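Local coordinates for protein alpha-glucosidase (Pseudoalteromonas sp. K8, PDB 5HQA) that hydrolyses alpha-glucosides as a calcium-containing family 97 glycoside hydrolase, and here holds the inhibitor acarbose in its active site, at residues V385-V390 with I433-P438; E437-T442 with I452-A457; T597-L602 with K643-L648. All blocks are in the same frame, centred on the assembly; numbering follows the deposited sequence.

Contact 1 (V385-V390 with I433-P438); sequences VKTGYV and INTHEP. With CA (calcium ion), chain C; AC1 (4,6-dideoxy-4-{[(1S,4R,5S,6S)-4,5,6-trihydroxy-3-(hydroxymethyl)cyclohex-2-en-1-yl]amino}-alpha-D-glucopyranose), chain B.
Lys-386 lays its CE over the centre of the His-436 ring, 3.4 Å from the centroid and 6° off the ring normal, a CH-pi contact. The extended chain brings Lys-386 NZ to AC1 O3B at 2.8 Å, and the same nitrogen forms a salt bridge with Glu-311. Both imidazole nitrogens are engaged: His-436 ND1 donates in the ring plane to AC1 O2B over 2.7 Å, nearly straight at 172°, while NE2 bonds to Asp-489 OD2, which Asn-434 ND2 also reaches. An alanine in place of His-436 would probably leave O2B without this donor and open a gap beneath Lys-386 CE. Glu-437 divides its carboxylate: OE2 binds the calcium ion at 2.4 Å, and the anti lone pair of OE1 receives Tyr-389 N at 3.0 Å. Between the backbones, Asn-434 N to Val-385 O, Thr-387 N to Asn-434 O and His-436 N to Thr-387 O are each 2.9 Å. On the threonine face a water joins Thr-387 OG1 to Tyr-389 OH; Thr-435 OG1 reaches it only weakly and also bonds to Trp-451 NE1. Neighbouring parallel strands whose C-terminal ends deliver ligand-binding and metal-binding side chains are the hallmark of a TIM-barrel active site.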
loop_
_atom_site.group_PDB
_atom_site.type_symbol
_atom_site.label_atom_id
_atom_site.label_comp_id
_atom_site.label_asym_id
_atom_site.label_seq_id
_atom_site.Cartn_x
_atom_site.Cartn_y
_atom_site.Cartn_z
ATOM N N VAL A 385 -1.736 10.643 -12.806
ATOM C CA VAL A 385 -2.610 9.740 -13.551
ATOM C C VAL A 385 -2.944 8.546 -12.670
ATOM O O VAL A 385 -2.049 7.942 -12.067
ATOM C CB VAL A 385 -1.964 9.276 -14.873
ATOM C CG1 VAL A 385 -2.816 8.202 -15.548
ATOM C CG2 VAL A 385 -1.769 10.470 -15.808
ATOM N N LYS A 386 -4.235 8.230 -12.576
ATOM C CA LYS A 386 -4.707 7.009 -11.939
ATOM C C LYS A 386 -4.828 5.935 -13.012
ATOM O O LYS A 386 -5.506 6.146 -14.020
ATOM C CB LYS A 386 -6.057 7.252 -11.263
ATOM C CG LYS A 386 -6.712 6.023 -10.669
ATOM C CD LYS A 386 -8.043 6.412 -10.024
ATOM C CE LYS A 386 -8.808 5.186 -9.546
ATOM N NZ LYS A 386 -10.132 5.579 -9.027
ATOM N N THR A 387 -4.159 4.801 -12.809
ATOM C CA THR A 387 -4.241 3.675 -13.732
ATOM C C THR A 387 -5.094 2.566 -13.128
ATOM O O THR A 387 -5.350 2.530 -11.922
ATOM C CB THR A 387 -2.850 3.134 -14.074
ATOM O OG1 THR A 387 -2.198 2.704 -12.869
ATOM C CG2 THR A 387 -2.004 4.217 -14.770
ATOM N N GLY A 388 -5.545 1.661 -13.982
ATOM C CA GLY A 388 -6.445 0.611 -13.541
ATOM C C GLY A 388 -6.263 -0.634 -14.372
ATOM O O GLY A 388 -5.981 -0.564 -15.570
ATOM N N TYR A 389 -6.427 -1.790 -13.727
ATOM C CA TYR A 389 -6.196 -3.078 -14.375
ATOM C C TYR A 389 -7.314 -4.052 -13.991
ATOM O O TYR A 389 -7.079 -5.146 -13.484
ATOM C CB TYR A 389 -4.813 -3.621 -13.999
ATOM C CG TYR A 389 -3.688 -2.689 -14.427
ATOM C CD1 TYR A 389 -3.343 -1.582 -13.658
ATOM C CD2 TYR A 389 -2.988 -2.908 -15.610
ATOM C CE1 TYR A 389 -2.340 -0.709 -14.058
ATOM C CE2 TYR A 389 -1.970 -2.040 -16.019
ATOM C CZ TYR A 389 -1.653 -0.946 -15.234
ATOM O OH TYR A 389 -0.643 -0.081 -15.618
ATOM N N VAL A 390 -8.565 -3.662 -14.239
ATOM C CA VAL A 390 -9.695 -4.456 -13.752
ATOM C C VAL A 390 -9.821 -5.731 -14.589
ATOM O O VAL A 390 -10.149 -5.687 -15.776
ATOM C CB VAL A 390 -11.001 -3.652 -13.765
ATOM C CG1 VAL A 390 -12.177 -4.562 -13.392
ATOM C CG2 VAL A 390 -10.903 -2.509 -12.775
ATOM N N ILE A 433 2.021 8.393 -10.698
ATOM C CA ILE A 433 1.118 7.283 -10.980
ATOM C C ILE A 433 0.480 6.799 -9.685
ATOM O O ILE A 433 1.176 6.569 -8.686
ATOM C CB ILE A 433 1.847 6.129 -11.691
ATOM C CG1 ILE A 433 2.315 6.575 -13.077
ATOM C CG2 ILE A 433 0.935 4.912 -11.824
ATOM C CD1 ILE A 433 1.167 6.976 -14.007
ATOM N N ASN A 434 -0.844 6.640 -9.720
ATOM C CA ASN A 434 -1.655 6.046 -8.660
ATOM C C ASN A 434 -2.266 4.780 -9.253
ATOM O O ASN A 434 -3.161 4.867 -10.099
ATOM C CB ASN A 434 -2.722 7.055 -8.212
ATOM C CG ASN A 434 -3.850 6.436 -7.399
ATOM O OD1 ASN A 434 -3.740 5.324 -6.878
ATOM N ND2 ASN A 434 -4.948 7.186 -7.267
ATOM N N THR A 435 -1.776 3.605 -8.846
ATOM C CA THR A 435 -2.116 2.350 -9.521
ATOM C C THR A 435 -3.236 1.627 -8.787
ATOM O O THR A 435 -3.048 1.196 -7.643
ATOM C CB THR A 435 -0.908 1.417 -9.605
ATOM O OG1 THR A 435 0.219 2.116 -10.136
ATOM C CG2 THR A 435 -1.233 0.212 -10.504
ATOM N N HIS A 436 -4.374 1.438 -9.453
ATOM C CA HIS A 436 -5.401 0.538 -8.940
ATOM C C HIS A 436 -5.285 -0.829 -9.607
ATOM O O HIS A 436 -4.804 -0.945 -10.736
ATOM C CB HIS A 436 -6.802 1.137 -9.121
ATOM C CG HIS A 436 -7.097 2.221 -8.126
ATOM N ND1 HIS A 436 -8.302 2.329 -7.462
ATOM C CD2 HIS A 436 -6.314 3.224 -7.652
ATOM C CE1 HIS A 436 -8.252 3.360 -6.634
ATOM N NE2 HIS A 436 -7.062 3.926 -6.739
ATOM N N GLU A 437 -5.727 -1.863 -8.886
ATOM C CA GLU A 437 -5.406 -3.253 -9.193
ATOM C C GLU A 437 -3.907 -3.385 -9.480
ATOM O O GLU A 437 -3.505 -3.764 -10.585
ATOM C CB GLU A 437 -6.238 -3.793 -10.350
ATOM C CG GLU A 437 -7.741 -3.720 -10.068
ATOM C CD GLU A 437 -8.277 -2.300 -10.189
ATOM O OE1 GLU A 437 -7.964 -1.653 -11.209
ATOM O OE2 GLU A 437 -8.968 -1.813 -9.255
ATOM N N PRO A 438 -3.054 -3.076 -8.495
ATOM C CA PRO A 438 -1.613 -2.979 -8.728
ATOM C C PRO A 438 -0.894 -4.255 -8.355
ATOM O O PRO A 438 -1.518 -5.229 -7.920
ATOM C CB PRO A 438 -1.210 -1.868 -7.761
ATOM C CG PRO A 438 -2.045 -2.220 -6.544
ATOM C CD PRO A 438 -3.379 -2.740 -7.099
HETATM CA CA CA C . -10.467 -1.435 -7.385
HETATM C C1 AC1 B . -14.510 -4.674 -9.989
HETATM O O2 AC1 B . -12.870 -5.797 -8.654
HETATM C C2 AC1 B . -13.079 -4.636 -9.475
HETATM C C4A AC1 B . -12.409 2.850 -10.528
HETATM C C3 AC1 B . -12.793 -3.366 -8.718
HETATM O O3 AC1 B . -11.457 -3.392 -8.184
HETATM C C4 AC1 B . -13.012 -2.177 -9.615
HETATM N N4A AC1 B . -12.478 -0.897 -9.051
HETATM C C5 AC1 B . -14.528 -2.173 -9.726
HETATM O O5 AC1 B . -14.929 -3.346 -10.549
HETATM C C6 AC1 B . -15.113 -0.938 -10.339
HETATM C C1B AC1 B . -11.628 -0.092 -10.000
HETATM C C2B AC1 B . -11.029 1.257 -9.222
HETATM O O2B AC1 B . -10.445 0.822 -7.994
HETATM C C3B AC1 B . -12.021 2.241 -9.063
HETATM O O3B AC1 B . -11.596 3.349 -8.232
HETATM O O4 AC1 B . -13.498 3.745 -10.410
HETATM C C5B AC1 B . -12.731 1.829 -11.498
HETATM C C7B AC1 B . -12.283 0.292 -11.205
HETATM C C6B AC1 B . -12.907 2.279 -12.957
HETATM O O6B AC1 B . -11.644 2.570 -13.467
HETATM O O HOH W 1 0.330 1.648 -13.512
#

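Contact 2 (E437-T442 with I452-A457); sequences EPIKDT and ITREGA. With CA (calcium ion), chain C; AC1 (4,6-dideoxy-4-{[(1S,4R,5S,6S)-4,5,6-trihydroxy-3-(hydroxymethyl)cyclohex-2-en-1-yl]amino}-alpha-D-glucopyranose), chain B.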
loop_
_atom_site.group_PDB
_atom_site.type_symbol
_atom_site.label_atom_id
_atom_site.label_comp_id
_atom_site.label_asym_id
_atom_site.label_seq_id
_atom_site.Cartn_x
_atom_site.Cartn_y
_atom_site.Cartn_z
ATOM N N GLU A 437 -5.727 -1.863 -8.886
ATOM C CA GLU A 437 -5.406 -3.253 -9.193
ATOM C C GLU A 437 -3.907 -3.385 -9.480
ATOM O O GLU A 437 -3.505 -3.764 -10.585
ATOM C CB GLU A 437 -6.238 -3.793 -10.350
ATOM C CG GLU A 437 -7.741 -3.720 -10.068
ATOM C CD GLU A 437 -8.277 -2.300 -10.189
ATOM O OE1 GLU A 437 -7.964 -1.653 -11.209
ATOM O OE2 GLU A 437 -8.968 -1.813 -9.255
ATOM N N PRO A 438 -3.054 -3.076 -8.495
ATOM C CA PRO A 438 -1.613 -2.979 -8.728
ATOM C C PRO A 438 -0.894 -4.255 -8.355
ATOM O O PRO A 438 -1.518 -5.229 -7.920
ATOM C CB PRO A 438 -1.210 -1.868 -7.761
ATOM C CG PRO A 438 -2.045 -2.220 -6.544
ATOM C CD PRO A 438 -3.379 -2.740 -7.099
ATOM N N ILE A 439 0.429 -4.237 -8.490
ATOM C CA ILE A 439 1.279 -5.099 -7.679
ATOM C C ILE A 439 1.341 -4.497 -6.279
ATOM O O ILE A 439 1.293 -3.273 -6.106
ATOM C CB ILE A 439 2.684 -5.233 -8.306
ATOM C CG1 ILE A 439 3.594 -6.123 -7.452
ATOM C CG2 ILE A 439 3.345 -3.851 -8.476
ATOM C CD1 ILE A 439 3.172 -7.591 -7.422
ATOM N N LYS A 440 1.426 -5.356 -5.266
ATOM C CA LYS A 440 1.560 -4.868 -3.898
ATOM C C LYS A 440 2.774 -3.952 -3.772
ATOM O O LYS A 440 3.756 -4.076 -4.514
ATOM C CB LYS A 440 1.685 -6.043 -2.932
ATOM C CG LYS A 440 2.980 -6.840 -3.145
ATOM C CD LYS A 440 2.926 -8.204 -2.456
ATOM C CE LYS A 440 4.222 -8.967 -2.697
ATOM N NZ LYS A 440 4.229 -10.324 -2.064
ATOM N N ASP A 441 2.676 -3.004 -2.840
ATOM C CA ASP A 441 3.757 -2.063 -2.568
ATOM C C ASP A 441 4.924 -2.810 -1.928
ATOM O O ASP A 441 4.733 -3.573 -0.975
ATOM C CB ASP A 441 3.231 -0.958 -1.639
ATOM C CG ASP A 441 4.199 0.219 -1.475
ATOM O OD1 ASP A 441 5.428 0.033 -1.630
ATOM O OD2 ASP A 441 3.709 1.342 -1.171
ATOM N N THR A 442 6.132 -2.637 -2.477
ATOM C CA THR A 442 7.321 -3.227 -1.865
ATOM C C THR A 442 8.392 -2.170 -1.618
ATOM O O THR A 442 9.580 -2.504 -1.508
ATOM C CB THR A 442 7.875 -4.386 -2.709
ATOM O OG1 THR A 442 8.251 -3.920 -4.010
ATOM C CG2 THR A 442 6.807 -5.479 -2.867
ATOM N N ILE A 452 3.357 7.210 -6.458
ATOM C CA ILE A 452 3.003 7.876 -5.206
ATOM C C ILE A 452 2.069 7.037 -4.340
ATOM O O ILE A 452 2.148 7.103 -3.107
ATOM C CB ILE A 452 2.413 9.273 -5.480
ATOM C CG1 ILE A 452 1.234 9.195 -6.449
ATOM C CG2 ILE A 452 3.494 10.180 -6.034
ATOM C CD1 ILE A 452 0.563 10.527 -6.680
ATOM N N THR A 453 1.193 6.232 -4.930
ATOM C CA THR A 453 0.252 5.470 -4.124
ATOM C C THR A 453 -0.355 4.369 -4.992
ATOM O O THR A 453 -0.089 4.276 -6.196
ATOM C CB THR A 453 -0.815 6.396 -3.516
ATOM O OG1 THR A 453 -1.507 5.714 -2.461
ATOM C CG2 THR A 453 -1.825 6.866 -4.580
ATOM N N ARG A 454 -1.159 3.520 -4.361
ATOM C CA ARG A 454 -1.843 2.449 -5.074
ATOM C C ARG A 454 -3.014 1.976 -4.231
ATOM O O ARG A 454 -3.146 2.328 -3.057
ATOM C CB ARG A 454 -0.894 1.284 -5.381
ATOM C CG ARG A 454 -0.571 0.406 -4.163
ATOM C CD ARG A 454 0.690 -0.415 -4.430
ATOM N NE ARG A 454 1.832 0.469 -4.650
ATOM C CZ ARG A 454 2.836 0.213 -5.482
ATOM N NH1 ARG A 454 2.851 -0.915 -6.193
ATOM N NH2 ARG A 454 3.832 1.090 -5.604
ATOM N N GLU A 455 -3.865 1.162 -4.847
ATOM C CA GLU A 455 -4.973 0.572 -4.107
ATOM C C GLU A 455 -4.523 -0.785 -3.557
ATOM O O GLU A 455 -3.850 -0.834 -2.521
ATOM C CB GLU A 455 -6.211 0.473 -5.002
ATOM C CG GLU A 455 -7.494 0.190 -4.253
ATOM C CD GLU A 455 -8.699 0.183 -5.182
ATOM O OE1 GLU A 455 -8.714 -0.620 -6.143
ATOM O OE2 GLU A 455 -9.619 0.999 -4.961
ATOM N N GLY A 456 -4.854 -1.887 -4.225
ATOM C CA GLY A 456 -4.310 -3.175 -3.781
ATOM C C GLY A 456 -4.853 -3.678 -2.456
ATOM O O GLY A 456 -4.114 -4.301 -1.669
ATOM N N ALA A 457 -6.137 -3.431 -2.201
ATOM C CA ALA A 457 -6.899 -3.782 -1.010
ATOM C C ALA A 457 -8.300 -3.237 -1.240
ATOM O O ALA A 457 -8.515 -2.408 -2.133
ATOM C CB ALA A 457 -6.294 -3.187 0.275
HETATM CA CA CA C . -10.467 -1.435 -7.385
HETATM C C1 AC1 B . -14.510 -4.674 -9.989
HETATM O O2 AC1 B . -12.870 -5.797 -8.654
HETATM C C2 AC1 B . -13.079 -4.636 -9.475
HETATM C C4A AC1 B . -12.409 2.850 -10.528
HETATM C C3 AC1 B . -12.793 -3.366 -8.718
HETATM O O3 AC1 B . -11.457 -3.392 -8.184
HETATM C C4 AC1 B . -13.012 -2.177 -9.615
HETATM N N4A AC1 B . -12.478 -0.897 -9.051
HETATM C C5 AC1 B . -14.528 -2.173 -9.726
HETATM O O5 AC1 B . -14.929 -3.346 -10.549
HETATM C C6 AC1 B . -15.113 -0.938 -10.339
HETATM C C1B AC1 B . -11.628 -0.092 -10.000
HETATM C C2B AC1 B . -11.029 1.257 -9.222
HETATM O O2B AC1 B . -10.445 0.822 -7.994
HETATM C C3B AC1 B . -12.021 2.241 -9.063
HETATM O O3B AC1 B . -11.596 3.349 -8.232
HETATM O O4 AC1 B . -13.498 3.745 -10.410
HETATM C C5B AC1 B . -12.731 1.829 -11.498
HETATM C C7B AC1 B . -12.283 0.292 -11.205
HETATM C C6B AC1 B . -12.907 2.279 -12.957
HETATM O O6B AC1 B . -11.644 2.570 -13.467
HETATM O O HOH W 2 -6.744 -2.470 -6.209
HETATM O O HOH W 3 1.799 2.547 -2.544
#
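Glu-437 OE2 and Glu-455 OE1 come within 3.3 Å of each other because both bind the calcium ion, the latter at 2.3 Å; the metal's charge probably offsets the repulsion between the two carboxylate oxygens. Glu-154 and Glu-461 complete the protein side of the site, and three atoms of AC1 fill the rest. One shell out, a water donates to Glu-455 OE1 at 2.7 Å and accepts from both Glu-437 N and Gly-456 N, which ties the ligating carboxylate to the backbones of both segments. Pro-438 packs beside this water site, its CD only 3.5 Å from Gly-456 CA, a tight fit; with phi at 69°, Gly-456 has a backbone that favours glycine, and a CB there would crowd Pro-438 CG. This is the C-terminal end of the parallel TIM-barrel sheet, where the loop leaving strand 432-435 packs on the end of neighbouring strand 451-454. Further from the metal, Pro-438 CB and CG rest on the Arg-454 chain, bent at chi3 (62°) where NE leaves CD. Arg-454 NH1 donates to Ile-439 O over 2.8 Å at 156°, the oxygen lying in the guanidinium plane. Asp-441 CA sits 3.7 Å above the Arg-454 guanidinium plane, toward the rim. At its edge a second water accepts from Arg-454 NE and donates to Asp-441 OD2 at 2.6 Å, bridging charges that do not meet directly, while Asp-441 OD1 accepts from Gly-443 N.

Contact 3 (T597-L602 with K643-L648); sequences TIEISL and KLTLKL
Leu-646 packs against two isoleucines of strand 597-601, and its side chain can be followed outward from the backbone. Leu-646 CB lies 3.5 Å from Ile-598 O and 4.1 Å from Ile-598 CB, the two residues forming a hydrogen-bonded antiparallel pair. Leu-646 CG, held anti to the carbonyl carbon (chi1 -58°), stays 3.8 Å from the same Ile-598 O. Leu-646 CD1 meets the next isoleucine on this face, at 3.8 Å from Ile-600 CG1. Beyond the two strands the leucine touches Val-569, Ala-589 and Thr-654. Just past the strand end, Leu-602 CD2 packs at 3.9 Å on Leu-644 CG.

The other face is polar and exposed. Glu-599, bent at chi2, runs alongside Thr-645, whose OG1 donates to Glu-599 OE1 over 2.6 Å, on the syn side and 17° out of the carboxylate plane. A water also donates to OE1 and to Leu-644 O; Lys-643 NZ reaches that water only weakly and stays 4.1 Å from Glu-599 OE1, beyond a salt bridge. Thr-645 CG2 lies against Thr-597 CG2 as well as near Glu-599 OE2. Four backbone bonds, paired reciprocally at Ile-598 with Leu-646 and Ile-600 with Leu-644, fix the register, and the N-to-C directions of the two short strand segments are 159° apart, antiparallel. One apolar face packed on strands 567-574, 585-591 and 653-660 and one exposed face are consistent with a small two-stranded sheet packed on the larger antiparallel sheet, as in a beta sandwich, in the C-terminal region of the enzyme.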
loop_
_atom_site.group_PDB
_atom_site.type_symbol
_atom_site.label_atom_id
_atom_site.label_comp_id
_atom_site.label_asym_id
_atom_site.label_seq_id
_atom_site.Cartn_x
_atom_site.Cartn_y
_atom_site.Cartn_z
ATOM N N THR A 597 -12.774 2.934 24.601
ATOM C CA THR A 597 -12.157 4.061 25.287
ATOM C C THR A 597 -10.647 3.873 25.259
ATOM O O THR A 597 -10.149 2.807 25.629
ATOM C CB THR A 597 -12.652 4.157 26.730
ATOM O OG1 THR A 597 -14.065 4.386 26.726
ATOM C CG2 THR A 597 -11.962 5.292 27.468
ATOM N N ILE A 598 -9.923 4.893 24.804
ATOM C CA ILE A 598 -8.472 4.816 24.673
ATOM C C ILE A 598 -7.853 6.017 25.376
ATOM O O ILE A 598 -8.177 7.164 25.047
ATOM C CB ILE A 598 -8.028 4.780 23.205
ATOM C CG1 ILE A 598 -8.818 3.726 22.434
ATOM C CG2 ILE A 598 -6.528 4.504 23.120
ATOM C CD1 ILE A 598 -8.752 3.932 20.948
ATOM N N GLU A 599 -6.949 5.762 26.317
ATOM C CA GLU A 599 -6.227 6.834 26.990
ATOM C C GLU A 599 -4.939 7.138 26.236
ATOM O O GLU A 599 -4.157 6.228 25.944
ATOM C CB GLU A 599 -5.911 6.449 28.433
ATOM C CG GLU A 599 -7.090 5.849 29.161
ATOM C CD GLU A 599 -8.164 6.872 29.485
ATOM O OE1 GLU A 599 -7.891 8.093 29.375
ATOM O OE2 GLU A 599 -9.285 6.450 29.850
ATOM N N ILE A 600 -4.712 8.414 25.940
ATOM C CA ILE A 600 -3.606 8.847 25.097
ATOM C C ILE A 600 -2.839 9.951 25.815
ATOM O O ILE A 600 -3.434 10.933 26.271
ATOM C CB ILE A 600 -4.118 9.341 23.726
ATOM C CG1 ILE A 600 -4.618 8.156 22.897
ATOM C CG2 ILE A 600 -3.041 10.106 22.974
ATOM C CD1 ILE A 600 -3.558 7.111 22.633
ATOM N N SER A 601 -1.525 9.792 25.920
ATOM C CA SER A 601 -0.676 10.896 26.340
ATOM C C SER A 601 -0.403 11.814 25.157
ATOM O O SER A 601 -0.169 11.354 24.035
ATOM C CB SER A 601 0.649 10.381 26.902
ATOM O OG SER A 601 1.551 11.458 27.075
ATOM N N LEU A 602 -0.431 13.122 25.406
ATOM C CA LEU A 602 -0.091 14.090 24.373
ATOM C C LEU A 602 1.391 14.430 24.367
ATOM O O LEU A 602 1.775 15.473 23.825
ATOM C CB LEU A 602 -0.927 15.366 24.536
ATOM C CG LEU A 602 -2.444 15.178 24.394
ATOM C CD1 LEU A 602 -3.166 16.524 24.457
ATOM C CD2 LEU A 602 -2.793 14.438 23.103
ATOM N N LYS A 643 -3.219 14.926 28.657
ATOM C CA LYS A 643 -3.653 13.629 28.165
ATOM C C LYS A 643 -5.061 13.758 27.602
ATOM O O LYS A 643 -5.779 14.725 27.879
ATOM C CB LYS A 643 -3.600 12.558 29.268
ATOM C CG LYS A 643 -4.477 12.854 30.468
ATOM C CD LYS A 643 -4.540 11.663 31.426
ATOM C CE LYS A 643 -5.686 11.799 32.446
ATOM N NZ LYS A 643 -6.693 10.680 32.354
ATOM N N LEU A 644 -5.440 12.774 26.788
ATOM C CA LEU A 644 -6.764 12.703 26.185
ATOM C C LEU A 644 -7.374 11.343 26.446
ATOM O O LEU A 644 -6.675 10.328 26.415
ATOM C CB LEU A 644 -6.733 12.902 24.673
ATOM C CG LEU A 644 -6.533 14.303 24.142
ATOM C CD1 LEU A 644 -6.835 14.269 22.683
ATOM C CD2 LEU A 644 -7.466 15.236 24.858
ATOM N N THR A 645 -8.678 11.326 26.673
ATOM C CA THR A 645 -9.454 10.097 26.669
ATOM C C THR A 645 -10.252 10.075 25.375
ATOM O O THR A 645 -11.151 10.903 25.182
ATOM C CB THR A 645 -10.375 10.018 27.879
ATOM O OG1 THR A 645 -9.588 10.066 29.071
ATOM C CG2 THR A 645 -11.167 8.722 27.848
ATOM N N LEU A 646 -9.905 9.157 24.478
ATOM C CA LEU A 646 -10.682 8.960 23.263
ATOM C C LEU A 646 -11.867 8.053 23.564
ATOM O O LEU A 646 -11.699 6.970 24.129
ATOM C CB LEU A 646 -9.812 8.345 22.167
ATOM C CG LEU A 646 -8.573 9.157 21.794
ATOM C CD1 LEU A 646 -7.718 8.399 20.791
ATOM C CD2 LEU A 646 -8.986 10.517 21.249
ATOM N N LYS A 647 -13.065 8.499 23.200
ATOM C CA LYS A 647 -14.278 7.698 23.344
ATOM C C LYS A 647 -14.816 7.464 21.941
ATOM O O LYS A 647 -15.469 8.336 21.355
ATOM C CB LYS A 647 -15.300 8.381 24.236
ATOM C CG LYS A 647 -14.747 8.708 25.596
ATOM C CD LYS A 647 -15.551 8.062 26.701
ATOM C CE LYS A 647 -15.255 8.775 28.013
ATOM N NZ LYS A 647 -16.318 8.582 29.044
ATOM N N LEU A 648 -14.535 6.283 21.406
ATOM C CA LEU A 648 -14.886 5.928 20.042
ATOM C C LEU A 648 -16.211 5.174 20.049
ATOM O O LEU A 648 -16.372 4.206 20.801
ATOM C CB LEU A 648 -13.777 5.072 19.416
ATOM C CG LEU A 648 -12.560 5.768 18.781
ATOM C CD1 LEU A 648 -12.093 6.984 19.558
ATOM C CD2 LEU A 648 -11.404 4.804 18.573
HETATM O O HOH W 4 -5.829 9.564 29.301
#

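From the N terminus, contact 1 comes first: it closes a 42-residue excursion through helix 413-428, a beta-alpha-beta crossover between strands 384-388 and 432-435. Contact 2 starts on Glu-437 and Pro-438, where contact 1 ends, and closes a short connection, with nine residues between its segments. The two are therefore consecutive, neither nested nor crossed, and are joined directly by a probable hydrogen bond between Thr-435 O and Glu-455 N at 2.9 Å; together they tie three adjacent barrel strands around one calcium ion. Contact 3 follows in series, enclosing strands 611-618 and 631-638; it pairs strands 596-601 and 643-648 in the C-terminal region, separate from the barrel, its centre about 37 Å from that of contact 1.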